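Side-chain contacts in nucleoside-diphosphate-sugar epimerase (Pseudomonas aeruginosa, PDB 2X4G), which is probably an NAD-dependent nucleoside-diphosphate-sugar epimerase or a related oxidoreductase of the epimerase/dehydratase family: residues 226-229 with 230-234; 308-311 with 312-316. All coordinates share one frame; numbering follows the deposited sequence.

Interaction 1. Residues 226-229 with 230-234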
ATOM      1  N   LEU A 226       5.894   7.619  32.606  1.00 36.42           N
ATOM      2  CA  LEU A 226       4.467   7.889  32.504  1.00 36.13           C
ATOM      3  C   LEU A 226       3.880   8.138  33.889  1.00 36.35           C
ATOM      4  O   LEU A 226       3.211   9.157  34.101  1.00 36.03           O
ATOM      5  CB  LEU A 226       3.721   6.744  31.798  1.00 35.78           C
ATOM      6  CG  LEU A 226       4.028   6.492  30.323  1.00 34.28           C
ATOM      7  CD1 LEU A 226       3.191   5.344  29.820  1.00 34.97           C
ATOM      8  CD2 LEU A 226       3.756   7.715  29.525  1.00 33.81           C
ATOM      9  N   LEU A 227       4.138   7.225  34.827  1.00 36.58           N
ATOM     10  CA  LEU A 227       3.663   7.407  36.206  1.00 37.38           C
ATOM     11  C   LEU A 227       4.108   8.772  36.729  1.00 38.64           C
ATOM     12  O   LEU A 227       3.337   9.473  37.395  1.00 39.94           O
ATOM     13  CB  LEU A 227       4.186   6.302  37.130  1.00 37.19           C
ATOM     14  CG  LEU A 227       3.872   6.423  38.639  1.00 36.93           C
ATOM     15  CD1 LEU A 227       2.397   6.325  38.845  1.00 35.36           C
ATOM     16  CD2 LEU A 227       4.586   5.348  39.452  1.00 34.62           C
ATOM     17  N   MET A 228       5.343   9.152  36.419  1.00 38.72           N
ATOM     18  CA  MET A 228       5.892  10.383  36.934  1.00 40.06           C
ATOM     19  C   MET A 228       5.231  11.613  36.327  1.00 40.20           C
ATOM     20  O   MET A 228       5.044  12.608  37.005  1.00 41.12           O
ATOM     21  CB  MET A 228       7.404  10.440  36.699  1.00 40.82           C
ATOM     22  CG  MET A 228       8.230   9.598  37.656  1.00 43.30           C
ATOM     23  SD  MET A 228       9.983   9.947  37.442  1.00 50.06           S
ATOM     24  CE  MET A 228      10.607   8.273  37.302  1.00 48.10           C
ATOM     25  N   ALA A 229       4.913  11.566  35.041  1.00 39.82           N
ATOM     26  CA  ALA A 229       4.183  12.664  34.408  1.00 40.12           C
ATOM     27  C   ALA A 229       2.831  12.781  35.060  1.00 40.07           C
ATOM     28  O   ALA A 229       2.393  13.881  35.340  1.00 40.54           O
ATOM     29  CB  ALA A 229       4.009  12.421  32.914  1.00 39.84           C
ATOM     30  N   LEU A 230       2.191  11.633  35.301  1.00 39.54           N
ATOM     31  CA  LEU A 230       0.824  11.582  35.816  1.00 39.94           C
ATOM     32  C   LEU A 230       0.784  12.231  37.181  1.00 41.54           C
ATOM     33  O   LEU A 230      -0.068  13.081  37.423  1.00 42.32           O
ATOM     34  CB  LEU A 230       0.298  10.140  35.888  1.00 39.11           C
ATOM     35  CG  LEU A 230      -1.095   9.866  36.477  1.00 38.38           C
ATOM     36  CD1 LEU A 230      -2.186  10.300  35.541  1.00 37.20           C
ATOM     37  CD2 LEU A 230      -1.266   8.395  36.775  1.00 37.17           C
ATOM     38  N   GLU A 231       1.729  11.870  38.051  1.00 42.08           N
ATOM     39  CA  GLU A 231       1.758  12.417  39.406  1.00 43.20           C
ATOM     40  C   GLU A 231       2.262  13.846  39.441  1.00 43.66           C
ATOM     41  O   GLU A 231       1.820  14.600  40.289  1.00 44.62           O
ATOM     42  CB  GLU A 231       2.618  11.559  40.339  1.00 43.47           C
ATOM     43  CG  GLU A 231       2.067  10.161  40.601  1.00 45.05           C
ATOM     44  CD  GLU A 231       2.715   9.473  41.801  1.00 48.23           C
ATOM     45  OE1 GLU A 231       3.858   8.980  41.679  1.00 47.95           O
ATOM     46  OE2 GLU A 231       2.067   9.410  42.873  1.00 51.27           O
ATOM     47  N   ARG A 232       3.168  14.218  38.530  1.00 43.30           N
ATOM     48  CA  ARG A 232       3.971  15.456  38.682  1.00 44.21           C
ATOM     49  C   ARG A 232       3.908  16.486  37.568  1.00 44.61           C
ATOM     50  O   ARG A 232       4.314  17.612  37.779  1.00 45.20           O
ATOM     51  CB  ARG A 232       5.443  15.131  38.890  1.00 43.98           C
ATOM     52  CG  ARG A 232       5.725  14.427  40.188  1.00 45.61           C
ATOM     53  CD  ARG A 232       7.191  14.044  40.329  1.00 47.32           C
ATOM     54  NE  ARG A 232       7.340  12.913  41.242  1.00 49.43           N
ATOM     55  CZ  ARG A 232       8.434  12.156  41.357  1.00 50.59           C
ATOM     56  NH1 ARG A 232       9.508  12.384  40.611  1.00 51.17           N
ATOM     57  NH2 ARG A 232       8.453  11.155  42.228  1.00 50.58           N
ATOM     58  N   GLY A 233       3.424  16.128  36.389  1.00 44.49           N
ATOM     59  CA  GLY A 233       3.358  17.092  35.295  1.00 45.35           C
ATOM     60  C   GLY A 233       2.420  18.265  35.534  1.00 46.75           C
ATOM     61  O   GLY A 233       1.451  18.157  36.284  1.00 46.67           O
ATOM     62  N   ARG A 234       2.719  19.396  34.903  1.00 48.00           N
ATOM     63  CA  ARG A 234       1.776  20.507  34.863  1.00 49.78           C
ATOM     64  C   ARG A 234       0.639  20.207  33.861  1.00 49.40           C
ATOM     65  O   ARG A 234       0.856  19.724  32.742  1.00 48.84           O
ATOM     66  CB  ARG A 234       2.478  21.828  34.518  1.00 51.05           C
ATOM     67  CG  ARG A 234       3.599  22.213  35.499  1.00 53.97           C
ATOM     68  CD  ARG A 234       4.006  23.700  35.425  1.00 57.80           C
ATOM     69  NE  ARG A 234       3.954  24.250  34.058  1.00 60.88           N
ATOM     70  CZ  ARG A 234       4.897  24.108  33.121  1.00 62.14           C
ATOM     71  NH1 ARG A 234       4.722  24.658  31.928  1.00 64.32           N
ATOM     72  NH2 ARG A 234       6.006  23.414  33.348  1.00 61.60           N
TER

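Interaction 2. Residues 308-311 with 312-316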
ATOM      1  N   GLY A 308      15.396  15.602  26.384  1.00 49.94           N
ATOM      2  CA  GLY A 308      14.766  15.133  27.621  1.00 49.56           C
ATOM      3  C   GLY A 308      14.811  16.041  28.841  1.00 50.38           C
ATOM      4  O   GLY A 308      14.437  15.614  29.927  1.00 50.34           O
ATOM      5  N   ARG A 309      15.223  17.290  28.678  1.00 51.88           N
ATOM      6  CA  ARG A 309      15.444  18.186  29.823  1.00 53.61           C
ATOM      7  C   ARG A 309      14.194  18.527  30.642  1.00 53.05           C
ATOM      8  O   ARG A 309      14.257  18.614  31.874  1.00 53.14           O
ATOM      9  CB  ARG A 309      16.078  19.498  29.357  1.00 55.68           C
ATOM     10  CG  ARG A 309      17.566  19.412  28.994  1.00 59.57           C
ATOM     11  CD  ARG A 309      17.934  20.580  28.056  1.00 65.19           C
ATOM     12  NE  ARG A 309      19.339  20.991  28.141  1.00 69.69           N
ATOM     13  CZ  ARG A 309      19.852  22.024  27.469  1.00 73.56           C
ATOM     14  NH1 ARG A 309      19.078  22.739  26.645  1.00 74.44           N
ATOM     15  NH2 ARG A 309      21.144  22.340  27.608  1.00 74.90           N
ATOM     16  N   LYS A 310      13.073  18.763  29.961  1.00 52.48           N
ATOM     17  CA  LYS A 310      11.851  19.181  30.646  1.00 52.04           C
ATOM     18  C   LYS A 310      11.475  18.103  31.642  1.00 51.06           C
ATOM     19  O   LYS A 310      11.308  18.406  32.815  1.00 51.89           O
ATOM     20  CB  LYS A 310      10.712  19.422  29.661  1.00 51.87           C
ATOM     21  CG  LYS A 310       9.458  20.033  30.266  1.00 51.18           C
ATOM     22  CD  LYS A 310       8.451  20.359  29.171  1.00 50.56           C
ATOM     23  CE  LYS A 310       7.195  21.061  29.694  1.00 50.86           C
ATOM     24  NZ  LYS A 310       6.179  21.352  28.615  1.00 48.88           N
ATOM     25  N   ALA A 311      11.378  16.853  31.187  1.00 49.48           N
ATOM     26  CA  ALA A 311      11.045  15.724  32.082  1.00 48.69           C
ATOM     27  C   ALA A 311      12.009  15.606  33.272  1.00 49.15           C
ATOM     28  O   ALA A 311      11.594  15.360  34.405  1.00 49.42           O
ATOM     29  CB  ALA A 311      11.028  14.410  31.312  1.00 47.21           C
ATOM     30  N   ARG A 312      13.296  15.768  33.003  1.00 49.37           N
ATOM     31  CA  ARG A 312      14.298  15.675  34.028  1.00 50.07           C
ATOM     32  C   ARG A 312      14.150  16.725  35.118  1.00 51.51           C
ATOM     33  O   ARG A 312      14.171  16.398  36.292  1.00 51.80           O
ATOM     34  CB  ARG A 312      15.672  15.836  33.402  1.00 50.75           C
ATOM     35  CG  ARG A 312      16.801  15.667  34.394  1.00 50.85           C
ATOM     36  CD  ARG A 312      18.129  15.851  33.739  1.00 52.03           C
ATOM     37  NE  ARG A 312      19.081  14.908  34.302  1.00 53.53           N
ATOM     38  CZ  ARG A 312      19.708  13.964  33.617  1.00 53.37           C
ATOM     39  NH1 ARG A 312      19.518  13.822  32.309  1.00 52.28           N
ATOM     40  NH2 ARG A 312      20.545  13.156  34.248  1.00 54.19           N
ATOM     41  N   GLU A 313      14.026  17.985  34.724  1.00 52.77           N
ATOM     42  CA  GLU A 313      13.957  19.081  35.683  1.00 54.30           C
ATOM     43  C   GLU A 313      12.617  19.103  36.431  1.00 53.42           C
ATOM     44  O   GLU A 313      12.579  19.251  37.643  1.00 53.60           O
ATOM     45  CB  GLU A 313      14.231  20.404  34.965  1.00 55.88           C
ATOM     46  CG  GLU A 313      15.651  20.437  34.328  1.00 59.07           C
ATOM     47  CD  GLU A 313      16.033  21.805  33.716  1.00 63.36           C
ATOM     48  OE1 GLU A 313      16.248  21.860  32.474  1.00 63.80           O
ATOM     49  OE2 GLU A 313      16.126  22.808  34.476  1.00 65.57           O
ATOM     50  N   GLU A 314      11.526  18.901  35.712  1.00 52.08           N
ATOM     51  CA  GLU A 314      10.212  18.951  36.318  1.00 51.70           C
ATOM     52  C   GLU A 314       9.822  17.646  36.970  1.00 50.25           C
ATOM     53  O   GLU A 314       9.345  17.645  38.091  1.00 50.42           O
ATOM     54  CB  GLU A 314       9.171  19.334  35.275  1.00 51.66           C
ATOM     55  CG  GLU A 314       9.512  20.650  34.584  1.00 53.45           C
ATOM     56  CD  GLU A 314       8.305  21.416  34.070  1.00 54.93           C
ATOM     57  OE1 GLU A 314       8.524  22.373  33.296  1.00 55.19           O
ATOM     58  OE2 GLU A 314       7.148  21.075  34.421  1.00 55.57           O
ATOM     59  N   LEU A 315      10.025  16.533  36.279  1.00 48.80           N
ATOM     60  CA  LEU A 315       9.524  15.235  36.774  1.00 47.76           C
ATOM     61  C   LEU A 315      10.525  14.468  37.623  1.00 47.46           C
ATOM     62  O   LEU A 315      10.139  13.579  38.365  1.00 47.59           O
ATOM     63  CB  LEU A 315       9.038  14.344  35.622  1.00 46.22           C
ATOM     64  CG  LEU A 315       8.104  15.051  34.637  1.00 45.83           C
ATOM     65  CD1 LEU A 315       7.710  14.144  33.487  1.00 44.23           C
ATOM     66  CD2 LEU A 315       6.883  15.584  35.376  1.00 45.21           C
ATOM     67  N   GLY A 316      11.796  14.831  37.538  1.00 47.39           N
ATOM     68  CA  GLY A 316      12.856  14.018  38.097  1.00 47.13           C
ATOM     69  C   GLY A 316      13.179  12.831  37.198  1.00 46.18           C
ATOM     70  O   GLY A 316      13.930  11.935  37.589  1.00 46.28           O
TER

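Interaction 1. Residues 226-229 with 230-234
L227 swings its CG anti to the backbone N (chi1 175°), while E231, one turn on, sets its CG beside its own N (chi1 -66°); the two side chains then run side by side in the same direction. They sit on the last turns of helix 219-232, which packs against the Rossmann-type sheet of this epimerase/dehydratase family. L227 CG lies 4.0 Å from E231 OE1, so the leucine flanks the carboxylate without bonding to it, and the other oxygen, OE2, is hydrogen-bonded to the hydroxyl of Y16. M228 and R232 make a second parallel pair. With both CG atoms beside the backbone N, M228 CG comes over one face of the R232 guanidinium, offset toward its rim, and M228 SD stands 4.0 Å from R232 NH1. The nitrogen NH1 probably hydrogen-bonds to the carbonyl oxygen of L315. On the buried side L226, A229 and L230 rest on L122 of strand 121-124, and L227 reaches I33 of helix 24-35. The backbone ladder carries on through L230 N to L226 O (2.9 Å) and E231 N to L227 O (3.0 Å). R232 N bonds to M228 O and makes a weak hydrogen bond to A229 O. G233 is the first residue to leave helical angles, yet its N still closes the final turn on A229 O at 2.7 Å.

Interaction 2. Residues 308-311 with 312-316
K310 and E314 cross obliquely on one flank of the short helix 309-315, E314 OE1 lying 3.9 Å from K310 CG. The glutamate therefore meets the aliphatic shaft of the lysine, and the charged ends part: K310 NZ is 5.3 Å from E314 OE1. All four torsions of K310 are near 180° (chi1 -172°), and its straight chain takes NZ to a salt bridge with E237 and a hydrogen bond with the carbonyl of R238; the ammonium also makes a cation-pi contact with Y239. E314 OE1 forms a salt bridge with R234 NH2, and OE2 a hydrogen bond with the Y239 hydroxyl. R309 and E313 repeat the i to i+4 spacing on the exposed side, again without a salt bridge, E313 OE1 lying 3.9 Å from R309 CB. On the inner face L315 has its CG beside the backbone N (chi1 -48°), which puts CD1 4.0 Å from A311 CB in an apolar contact; A311 also packs on L241 and F317. G308 is the N-cap, its carbonyl taking R312 N. At the far end the helix widens into a pi-type turn at 312-315, just before G316 ends it with positive phi. K310 and E314 thus meet as lysine methylene against carboxylate, while their charged ends bond to R234 and to residues at or next to the start of strand 238-247, consistent with polar links holding this flank.

The C-terminal end of helix 219-232 and the short helix 309-315, with contact centres about 10 Å apart, meet on the same side of the chain's centre. Interaction 1 is mostly buried: its leucines and alanine pack on L122 of the sheet and I33 of helix 24-35, and its polar side chains lie toward the rim. Interaction 2 is only partly buried, and apart from A311 and L315 its chemistry is that of ion pairs and cation-pi contacts, K310 with Y239 and R312 with F318. A salt bridge and a probable hydrogen bond from the arginines of 230-234 join the two, and L315 CD2 also packs against the backbone at G233.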